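Local coordinates for protein flap endonuclease 1 (Desulfurococcus amylolyticus, PDB 3ORY) that probably cleaves 5' flaps from branched DNA during replication and repair, as a structure-specific nuclease of the FEN1/XPG family from a hyperthermophilic archaeon, at residues A[17-21]-A[22-26]; A[47-50]-A[51-55]; A[66-69]-A[70-73]; A[188-192]-A[193-197]. All coordinates share one frame; numbering follows the deposited sequence.

In the fold
All four contacts are local, each closing a turn of a few residues; following the chain they come in series, so none nests in or crosses another. Contact 1 turns the chain into strand 24-26, which pairs with strand 216-225. Contact 2 ends helix 42-52, and contact 3 starts the next helix, 70-84; the two pack together, with centres 9 Å apart and a probable hydrogen bond from Ser70 to the carbonyl of Ile53. Contact 4 ends the short helix 189-192 before strand 197-200. It meets contact 1 where Tyr188 packs on Ile19, joining the XPG N-terminal and I-region sequences. Contacts 1 and 3 lie on opposite sides of the chain's centre.

Contact 1 of 4, residues A[17-21]-A[22-26]; sequences DIIPG and EAKTV
The Glu22 carboxylate and the Pro20 peptide carbonyl are the flat groups here: Glu22 OE1 meets Pro20 CB at 3.7 Å, while Ala23 N stands over the carbonyl, 52° above its plane. At the other end of the puckered proline ring, Pro20 CD rests against the methyl of Ala23, with 3.9 Å between CD and CB. Leu229 and Gln232 of helix 226-233 also touch the proline, and Gln232 reaches Glu22 as well, so this turn is packed against that helix. The backbone evidence identifies a 3-10 turn. Ala23 N donates to Pro20 O at 3.0 Å, three residues back, and a weak bond of 3.3 Å from Lys24 N to Gly21 O repeats the spacing. Lys24 then starts strand 24-26, which pairs with strand 216-225 through Thr25 and Leu223. A chi1 of 52° tucks Lys24 CG over its own backbone, and the chain beyond is extended; this carries the side chain back across Ile19, where Lys24 CD touches Ile19 CG2 at 3.9 Å. Further out, Lys24 NZ approaches Ile19 O. The chemistry is therefore divided: backbone bonds set the turn, carbon contacts fill it, and the Lys24 ammonium, with NZ 3.5 Å from Ile19 O, is likely to feel a mild electrostatic attraction.

Contact 2 of 4, residues A[47-50]-A[51-55]; sequences YQFL and AAIRQ
Phe49 and Ile53 run alongside each other on one flank of the helix end: Phe49 CB is 3.9 Å from Ile53 CD1, and the same methyl approaches ring atom Phe49 CD1 obliquely at 4.0 Å. This is the C-terminal end of helix 42-52, the helix that follows strand 37-41 in the XPG N-terminal region. Regular i to i+4 bonds run to its last turn, since Ala52 N donates to Gln48 O at 2.8 Å and Ile53 N to Phe49 O at 3.0 Å, after which Ile53 is the first residue to leave helical backbone angles. Phe49 also packs on Leu75 and Arg78 of helix 70-84, and Ile53 on Ser73, so the carbon overlap continues into the neighbouring helix. The carbonyl of Leu50, one of the last in the helix, is taken by a side chain. The Arg54 chain bends at chi2 (-68°), turning the guanidinium back so that its NE and NH2 both reach this one oxygen side-on. The group is held from other directions too, NH1 by Gly58 O and NH2 by Met137 O. A leucine in place of Arg54 would probably leave the Leu50, Gly58 and Met137 carbonyls without these donors and the residues after the helix less firmly fixed. The two bonds to Leu50 O are equal in length, Arg54 NE and NH2 each lying 2.9 Å away, but NE sits in the carbonyl plane whereas NH2 lies 36° above it.

Contact 3 of 4, residues A[66-69]-A[70-73]; sequences GRIT and SHLS
His71 and Ile68 are brought together by the histidine's first torsion: with CG between the backbone N and the carbonyl carbon (chi1 58°), the imidazole folds back toward the residues before the helix. There its edge meets a carbonyl, His71 CE1 lying 3.1 Å from Ile68 O with the oxygen near the ring plane. Leu72 CG lies over one face, 3.5 Å from the plane of the His71 ring and nearer its border than its centre. The other torsion that matters is that of Ile68, where CG2 is set anti to the backbone N and touches Ser70 N at 3.8 Å. Thr69 holds the N-cap position of helix 70-84, yet its hydroxyl makes no capping bond. Its carbonyl opens the helical pattern instead: Ser73 N donates to Thr69 O at 3.0 Å in a nearly straight bond (160°), and Leu72 N adds a weak one to the same oxygen. Ser70 OG is engaged elsewhere, with Ile53 O and Leu61 N, tying the helix start to the end of helix 42-52. The chemistry is thus uneven: buried Ser70 N and His71 ND1 find no partner in the model, while the polarised C-H of the imidazole is likely to be mildly attracted to Ile68 O.

Contact 4 of 4, residues A[188-192]-A[193-197]; sequences YDSLL and FGSPK
Ser190 and Ser195 form the tight side of this contact, a Schellman motif that ends helix 189-192. Ser195 N donates to Ser190 O at 2.8 Å, and Ser195 CB presses to 3.1 Å from that same Ser190 O. Inside this bond lies the second, Gly194 N to Leu191 O at 2.9 Å; at phi 93° a side chain on Gly194 would crowd the carbonyl oxygen of Phe193, so glycine suits. Phe193 closes the last helical turn, its N bonded to Asp189 O at 3.0 Å, while its ring atom CD2 comes to 3.2 Å from that Asp189 O. The ring then stacks on Phe297 and touches Ala169 and Pro300. An alanine at Phe193 would probably leave Phe297 without its stacking partner and open a gap between the helix end and helix 167-176. The looser side is that of Pro196 and Lys197, both partly exposed, with side chains starting away from the helix. The Asp189 side chain, about 4 Å from a bound phosphate that is likely a crystallisation additive, takes the N-H of Val13 on OD1. Ser195 OG bonds to Ser183 OG of strand 182-184 and donates to Lys197 O at 2.9 Å from 60° above the carbonyl plane.

Contact 1 of 4, residues A[17-21]-A[22-26]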
loop_
_atom_site.group_PDB
_atom_site.type_symbol
_atom_site.label_atom_id
_atom_site.label_comp_id
_atom_site.label_asym_id
_atom_site.label_seq_id
_atom_site.Cartn_x
_atom_site.Cartn_y
_atom_site.Cartn_z
ATOM N N ASP A 17 -12.808 -8.533 -1.882
ATOM C CA ASP A 17 -13.826 -9.492 -2.295
ATOM C C ASP A 17 -15.221 -8.921 -2.576
ATOM O O ASP A 17 -16.148 -9.687 -2.839
ATOM C CB ASP A 17 -13.866 -10.742 -1.402
ATOM C CG ASP A 17 -13.791 -10.419 0.067
ATOM O OD1 ASP A 17 -14.530 -9.510 0.515
ATOM O OD2 ASP A 17 -12.983 -11.083 0.762
ATOM N N ILE A 18 -15.369 -7.592 -2.537
ATOM C CA ILE A 18 -16.594 -6.986 -3.064
ATOM C C ILE A 18 -16.405 -6.284 -4.408
ATOM O O ILE A 18 -17.383 -5.837 -5.003
ATOM C CB ILE A 18 -17.347 -6.056 -2.060
ATOM C CG1 ILE A 18 -16.525 -4.804 -1.728
ATOM C CG2 ILE A 18 -17.757 -6.823 -0.810
ATOM C CD1 ILE A 18 -17.366 -3.654 -1.132
ATOM N N ILE A 19 -15.170 -6.197 -4.899
ATOM C CA ILE A 19 -14.941 -5.588 -6.214
ATOM C C ILE A 19 -15.453 -6.506 -7.342
ATOM O O ILE A 19 -14.932 -7.600 -7.519
ATOM C CB ILE A 19 -13.451 -5.264 -6.477
ATOM C CG1 ILE A 19 -12.836 -4.424 -5.336
ATOM C CG2 ILE A 19 -13.296 -4.579 -7.837
ATOM C CD1 ILE A 19 -13.496 -3.055 -5.105
ATOM N N PRO A 20 -16.461 -6.052 -8.113
ATOM C CA PRO A 20 -16.933 -6.898 -9.216
ATOM C C PRO A 20 -15.946 -6.916 -10.386
ATOM O O PRO A 20 -15.171 -5.966 -10.568
ATOM C CB PRO A 20 -18.262 -6.261 -9.637
ATOM C CG PRO A 20 -18.318 -4.908 -8.983
ATOM C CD PRO A 20 -17.123 -4.735 -8.081
ATOM N N GLY A 21 -15.983 -8.007 -11.158
ATOM C CA GLY A 21 -15.127 -8.196 -12.328
ATOM C C GLY A 21 -15.146 -7.052 -13.322
ATOM O O GLY A 21 -14.102 -6.673 -13.856
ATOM N N GLU A 22 -16.329 -6.492 -13.562
ATOM C CA GLU A 22 -16.488 -5.397 -14.525
ATOM C C GLU A 22 -15.789 -4.099 -14.099
ATOM O O GLU A 22 -15.574 -3.208 -14.924
ATOM C CB GLU A 22 -17.967 -5.104 -14.787
ATOM C CG GLU A 22 -18.771 -6.274 -15.344
ATOM C CD GLU A 22 -19.526 -7.053 -14.268
ATOM O OE1 GLU A 22 -18.974 -7.277 -13.159
ATOM O OE2 GLU A 22 -20.684 -7.448 -14.549
ATOM N N ALA A 23 -15.442 -4.003 -12.817
ATOM C CA ALA A 23 -14.841 -2.786 -12.256
ATOM C C ALA A 23 -13.304 -2.802 -12.229
ATOM O O ALA A 23 -12.667 -1.761 -12.025
ATOM C CB ALA A 23 -15.404 -2.521 -10.855
ATOM N N LYS A 24 -12.713 -3.979 -12.432
ATOM C CA LYS A 24 -11.257 -4.108 -12.457
ATOM C C LYS A 24 -10.744 -4.559 -13.821
ATOM O O LYS A 24 -11.383 -5.362 -14.502
ATOM C CB LYS A 24 -10.750 -5.029 -11.342
ATOM C CG LYS A 24 -11.415 -6.383 -11.278
ATOM C CD LYS A 24 -11.115 -7.088 -9.959
ATOM C CE LYS A 24 -12.092 -8.250 -9.758
ATOM N NZ LYS A 24 -11.839 -8.979 -8.491
ATOM N N THR A 25 -9.604 -4.007 -14.221
ATOM C CA THR A 25 -8.937 -4.407 -15.453
ATOM C C THR A 25 -7.566 -4.950 -15.094
ATOM O O THR A 25 -6.757 -4.239 -14.490
ATOM C CB THR A 25 -8.773 -3.217 -16.415
ATOM O OG1 THR A 25 -10.055 -2.661 -16.698
ATOM C CG2 THR A 25 -8.131 -3.651 -17.716
ATOM N N VAL A 26 -7.315 -6.206 -15.447
ATOM C CA VAL A 26 -5.995 -6.806 -15.265
ATOM C C VAL A 26 -5.000 -6.133 -16.226
ATOM O O VAL A 26 -5.270 -5.998 -17.421
ATOM C CB VAL A 26 -6.031 -8.348 -15.456
ATOM C CG1 VAL A 26 -4.643 -8.954 -15.318
ATOM C CG2 VAL A 26 -6.977 -8.987 -14.444
#

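Contact 2 of 4, residues A[47-50]-A[51-55]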
loop_
_atom_site.group_PDB
_atom_site.type_symbol
_atom_site.label_atom_id
_atom_site.label_comp_id
_atom_site.label_asym_id
_atom_site.label_seq_id
_atom_site.Cartn_x
_atom_site.Cartn_y
_atom_site.Cartn_z
ATOM N N TYR A 47 5.189 -0.818 3.887
ATOM C CA TYR A 47 4.615 -1.992 4.537
ATOM C C TYR A 47 4.643 -3.234 3.643
ATOM O O TYR A 47 4.929 -4.344 4.124
ATOM C CB TYR A 47 3.190 -1.702 5.050
ATOM C CG TYR A 47 3.197 -1.156 6.465
ATOM C CD1 TYR A 47 3.757 -1.902 7.512
ATOM C CD2 TYR A 47 2.682 0.103 6.758
ATOM C CE1 TYR A 47 3.781 -1.420 8.810
ATOM C CE2 TYR A 47 2.711 0.610 8.076
ATOM C CZ TYR A 47 3.257 -0.165 9.082
ATOM O OH TYR A 47 3.304 0.301 10.372
ATOM N N GLN A 48 4.352 -3.052 2.351
ATOM C CA GLN A 48 4.430 -4.175 1.402
ATOM C C GLN A 48 5.845 -4.749 1.326
ATOM O O GLN A 48 6.023 -5.974 1.375
ATOM C CB GLN A 48 3.951 -3.788 0.000
ATOM C CG GLN A 48 2.504 -3.321 -0.087
ATOM C CD GLN A 48 1.534 -4.164 0.735
ATOM O OE1 GLN A 48 1.583 -5.404 0.730
ATOM N NE2 GLN A 48 0.623 -3.490 1.426
ATOM N N PHE A 49 6.835 -3.859 1.233
ATOM C CA PHE A 49 8.243 -4.269 1.176
ATOM C C PHE A 49 8.687 -4.963 2.467
ATOM O O PHE A 49 9.428 -5.960 2.436
ATOM C CB PHE A 49 9.140 -3.063 0.892
ATOM C CG PHE A 49 8.799 -2.334 -0.385
ATOM C CD1 PHE A 49 8.380 -3.028 -1.518
ATOM C CD2 PHE A 49 8.932 -0.943 -0.459
ATOM C CE1 PHE A 49 8.062 -2.356 -2.709
ATOM C CE2 PHE A 49 8.629 -0.259 -1.647
ATOM C CZ PHE A 49 8.197 -0.965 -2.773
ATOM N N LEU A 50 8.227 -4.439 3.599
ATOM C CA LEU A 50 8.526 -5.043 4.894
ATOM C C LEU A 50 8.035 -6.486 4.980
ATOM O O LEU A 50 8.724 -7.345 5.533
ATOM C CB LEU A 50 7.949 -4.202 6.045
ATOM C CG LEU A 50 8.687 -2.915 6.402
ATOM C CD1 LEU A 50 7.884 -2.083 7.424
ATOM C CD2 LEU A 50 10.087 -3.213 6.942
ATOM N N ALA A 51 6.864 -6.750 4.404
ATOM C CA ALA A 51 6.269 -8.080 4.435
ATOM C C ALA A 51 6.797 -9.010 3.333
ATOM O O ALA A 51 6.934 -10.218 3.548
ATOM C CB ALA A 51 4.736 -7.973 4.344
ATOM N N ALA A 52 7.082 -8.458 2.156
ATOM C CA ALA A 52 7.379 -9.294 0.977
ATOM C C ALA A 52 8.868 -9.592 0.778
ATOM O O ALA A 52 9.229 -10.613 0.184
ATOM C CB ALA A 52 6.783 -8.669 -0.291
ATOM N N ILE A 53 9.728 -8.702 1.260
ATOM C CA ILE A 53 11.158 -8.862 1.054
ATOM C C ILE A 53 11.819 -9.456 2.298
ATOM O O ILE A 53 11.934 -8.803 3.333
ATOM C CB ILE A 53 11.798 -7.548 0.561
ATOM C CG1 ILE A 53 11.156 -7.178 -0.786
ATOM C CG2 ILE A 53 13.310 -7.700 0.397
ATOM C CD1 ILE A 53 11.224 -5.747 -1.109
ATOM N N ARG A 54 12.219 -10.721 2.174
ATOM C CA ARG A 54 12.678 -11.533 3.298
ATOM C C ARG A 54 13.859 -12.414 2.901
ATOM O O ARG A 54 14.047 -12.721 1.726
ATOM C CB ARG A 54 11.535 -12.422 3.807
ATOM C CG ARG A 54 10.342 -11.648 4.403
ATOM C CD ARG A 54 10.751 -10.958 5.701
ATOM N NE ARG A 54 9.743 -10.031 6.202
ATOM C CZ ARG A 54 9.077 -10.173 7.344
ATOM N NH1 ARG A 54 9.301 -11.217 8.142
ATOM N NH2 ARG A 54 8.189 -9.255 7.694
ATOM N N GLN A 55 14.649 -12.809 3.894
ATOM C CA GLN A 55 15.682 -13.828 3.728
ATOM C C GLN A 55 14.975 -15.152 3.388
ATOM O O GLN A 55 13.752 -15.253 3.560
ATOM C CB GLN A 55 16.536 -13.929 5.008
ATOM C CG GLN A 55 17.378 -12.662 5.295
ATOM C CD GLN A 55 18.206 -12.732 6.582
ATOM O OE1 GLN A 55 18.231 -11.782 7.371
ATOM N NE2 GLN A 55 18.891 -13.847 6.792
#

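Contact 3 of 4, residues A[66-69]-A[70-73]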
loop_
_atom_site.group_PDB
_atom_site.type_symbol
_atom_site.label_atom_id
_atom_site.label_comp_id
_atom_site.label_asym_id
_atom_site.label_seq_id
_atom_site.Cartn_x
_atom_site.Cartn_y
_atom_site.Cartn_z
ATOM N N GLY A 66 22.219 -4.742 12.925
ATOM C CA GLY A 66 20.971 -5.415 13.285
ATOM C C GLY A 66 19.671 -4.736 12.858
ATOM O O GLY A 66 18.594 -5.187 13.239
ATOM N N ARG A 67 19.755 -3.666 12.071
ATOM C CA ARG A 67 18.551 -2.920 11.661
ATOM C C ARG A 67 17.866 -3.514 10.419
ATOM O O ARG A 67 18.537 -3.940 9.470
ATOM C CB ARG A 67 18.888 -1.449 11.411
ATOM C CG ARG A 67 19.451 -0.728 12.631
ATOM C CD ARG A 67 19.977 0.652 12.268
ATOM N NE ARG A 67 21.031 0.577 11.253
ATOM C CZ ARG A 67 21.875 1.565 10.975
ATOM N NH1 ARG A 67 21.802 2.713 11.638
ATOM N NH2 ARG A 67 22.803 1.403 10.041
ATOM N N ILE A 68 16.533 -3.529 10.435
ATOM C CA ILE A 68 15.738 -4.013 9.295
ATOM C C ILE A 68 15.983 -3.135 8.061
ATOM O O ILE A 68 16.012 -1.916 8.162
ATOM C CB ILE A 68 14.229 -4.113 9.644
ATOM C CG1 ILE A 68 14.025 -5.143 10.766
ATOM C CG2 ILE A 68 13.376 -4.482 8.397
ATOM C CD1 ILE A 68 12.588 -5.210 11.338
ATOM N N THR A 69 16.206 -3.765 6.905
ATOM C CA THR A 69 16.467 -3.009 5.675
ATOM C C THR A 69 15.514 -3.381 4.544
ATOM O O THR A 69 15.615 -2.831 3.448
ATOM C CB THR A 69 17.914 -3.200 5.184
ATOM O OG1 THR A 69 18.162 -4.594 5.054
ATOM C CG2 THR A 69 18.920 -2.594 6.168
ATOM N N SER A 70 14.575 -4.288 4.825
ATOM C CA SER A 70 13.607 -4.780 3.829
ATOM C C SER A 70 12.886 -3.663 3.067
ATOM O O SER A 70 12.659 -3.768 1.860
ATOM C CB SER A 70 12.576 -5.713 4.483
ATOM O OG SER A 70 13.176 -6.943 4.877
ATOM N N HIS A 71 12.545 -2.595 3.780
ATOM C CA HIS A 71 11.786 -1.478 3.214
ATOM C C HIS A 71 12.616 -0.701 2.197
ATOM O O HIS A 71 12.093 -0.254 1.173
ATOM C CB HIS A 71 11.315 -0.541 4.335
ATOM C CG HIS A 71 12.426 0.009 5.164
ATOM N ND1 HIS A 71 13.311 -0.795 5.849
ATOM C CD2 HIS A 71 12.802 1.283 5.418
ATOM C CE1 HIS A 71 14.188 -0.039 6.485
ATOM N NE2 HIS A 71 13.894 1.225 6.246
ATOM N N LEU A 72 13.909 -0.560 2.479
ATOM C CA LEU A 72 14.830 0.129 1.577
ATOM C C LEU A 72 15.162 -0.710 0.354
ATOM O O LEU A 72 15.317 -0.171 -0.735
ATOM C CB LEU A 72 16.134 0.510 2.299
ATOM C CG LEU A 72 15.991 1.480 3.464
ATOM C CD1 LEU A 72 17.317 1.669 4.185
ATOM C CD2 LEU A 72 15.408 2.832 3.018
ATOM N N SER A 73 15.284 -2.022 0.545
ATOM C CA SER A 73 15.549 -2.940 -0.551
ATOM C C SER A 73 14.393 -2.944 -1.549
ATOM O O SER A 73 14.594 -2.778 -2.756
ATOM C CB SER A 73 15.786 -4.349 -0.016
ATOM O OG SER A 73 16.202 -5.196 -1.055
#

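Contact 4 of 4, residues A[188-192]-A[193-197]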
loop_
_atom_site.group_PDB
_atom_site.type_symbol
_atom_site.label_atom_id
_atom_site.label_comp_id
_atom_site.label_asym_id
_atom_site.label_seq_id
_atom_site.Cartn_x
_atom_site.Cartn_y
_atom_site.Cartn_z
ATOM N N TYR A 188 -7.757 0.318 -0.413
ATOM C CA TYR A 188 -8.713 0.966 -1.288
ATOM C C TYR A 188 -9.041 2.377 -0.813
ATOM O O TYR A 188 -9.957 3.025 -1.342
ATOM C CB TYR A 188 -9.975 0.090 -1.346
ATOM C CG TYR A 188 -9.731 -1.231 -2.051
ATOM C CD1 TYR A 188 -10.165 -1.443 -3.362
ATOM C CD2 TYR A 188 -9.044 -2.265 -1.409
ATOM C CE1 TYR A 188 -9.917 -2.668 -4.013
ATOM C CE2 TYR A 188 -8.806 -3.469 -2.040
ATOM C CZ TYR A 188 -9.242 -3.671 -3.334
ATOM O OH TYR A 188 -8.974 -4.884 -3.930
ATOM N N ASP A 189 -8.294 2.841 0.190
ATOM C CA ASP A 189 -8.556 4.133 0.846
ATOM C C ASP A 189 -8.632 5.284 -0.138
ATOM O O ASP A 189 -9.459 6.170 0.026
ATOM C CB ASP A 189 -7.461 4.455 1.879
ATOM C CG ASP A 189 -7.326 3.394 2.975
ATOM O OD1 ASP A 189 -7.688 2.216 2.761
ATOM O OD2 ASP A 189 -6.828 3.746 4.069
ATOM N N SER A 190 -7.750 5.284 -1.139
ATOM C CA SER A 190 -7.705 6.366 -2.115
ATOM C C SER A 190 -9.010 6.506 -2.928
ATOM O O SER A 190 -9.383 7.618 -3.292
ATOM C CB SER A 190 -6.457 6.286 -3.017
ATOM O OG SER A 190 -6.521 5.207 -3.937
ATOM N N LEU A 191 -9.700 5.392 -3.179
ATOM C CA LEU A 191 -11.022 5.404 -3.821
ATOM C C LEU A 191 -12.061 6.070 -2.932
ATOM O O LEU A 191 -12.870 6.869 -3.410
ATOM C CB LEU A 191 -11.475 3.985 -4.179
ATOM C CG LEU A 191 -10.634 3.289 -5.258
ATOM C CD1 LEU A 191 -11.040 1.828 -5.406
ATOM C CD2 LEU A 191 -10.763 4.016 -6.604
ATOM N N LEU A 192 -12.024 5.754 -1.640
ATOM C CA LEU A 192 -12.941 6.363 -0.672
ATOM C C LEU A 192 -12.730 7.872 -0.616
ATOM O O LEU A 192 -13.692 8.625 -0.465
ATOM C CB LEU A 192 -12.763 5.747 0.721
ATOM C CG LEU A 192 -13.461 4.451 1.163
ATOM C CD1 LEU A 192 -13.525 3.401 0.093
ATOM C CD2 LEU A 192 -12.698 3.896 2.370
ATOM N N PHE A 193 -11.474 8.294 -0.775
ATOM C CA PHE A 193 -11.089 9.713 -0.838
ATOM C C PHE A 193 -11.256 10.324 -2.233
ATOM O O PHE A 193 -10.824 11.465 -2.488
ATOM C CB PHE A 193 -9.638 9.884 -0.383
ATOM C CG PHE A 193 -9.432 9.747 1.103
ATOM C CD1 PHE A 193 -10.121 10.570 2.009
ATOM C CD2 PHE A 193 -8.504 8.823 1.601
ATOM C CE1 PHE A 193 -9.891 10.454 3.394
ATOM C CE2 PHE A 193 -8.265 8.707 2.977
ATOM C CZ PHE A 193 -8.959 9.516 3.873
ATOM N N GLY A 194 -11.886 9.571 -3.133
ATOM C CA GLY A 194 -12.309 10.115 -4.415
ATOM C C GLY A 194 -11.355 9.960 -5.585
ATOM O O GLY A 194 -11.542 10.614 -6.618
ATOM N N SER A 195 -10.336 9.108 -5.453
ATOM C CA SER A 195 -9.402 8.910 -6.567
ATOM C C SER A 195 -10.143 8.292 -7.748
ATOM O O SER A 195 -10.783 7.275 -7.582
ATOM C CB SER A 195 -8.256 7.990 -6.181
ATOM O OG SER A 195 -7.413 7.766 -7.299
ATOM N N PRO A 196 -10.058 8.913 -8.942
ATOM C CA PRO A 196 -10.722 8.365 -10.132
ATOM C C PRO A 196 -10.202 6.974 -10.500
ATOM O O PRO A 196 -10.953 6.157 -11.042
ATOM C CB PRO A 196 -10.357 9.370 -11.232
ATOM C CG PRO A 196 -10.138 10.645 -10.508
ATOM C CD PRO A 196 -9.511 10.256 -9.191
ATOM N N LYS A 197 -8.932 6.710 -10.198
ATOM C CA LYS A 197 -8.287 5.467 -10.617
ATOM C C LYS A 197 -7.316 4.971 -9.564
ATOM O O LYS A 197 -6.450 5.724 -9.104
ATOM C CB LYS A 197 -7.525 5.665 -11.938
ATOM C CG LYS A 197 -8.392 5.880 -13.175
ATOM C CD LYS A 197 -7.545 5.833 -14.444
ATOM C CE LYS A 197 -8.421 5.696 -15.676
ATOM N NZ LYS A 197 -9.348 6.843 -15.776
#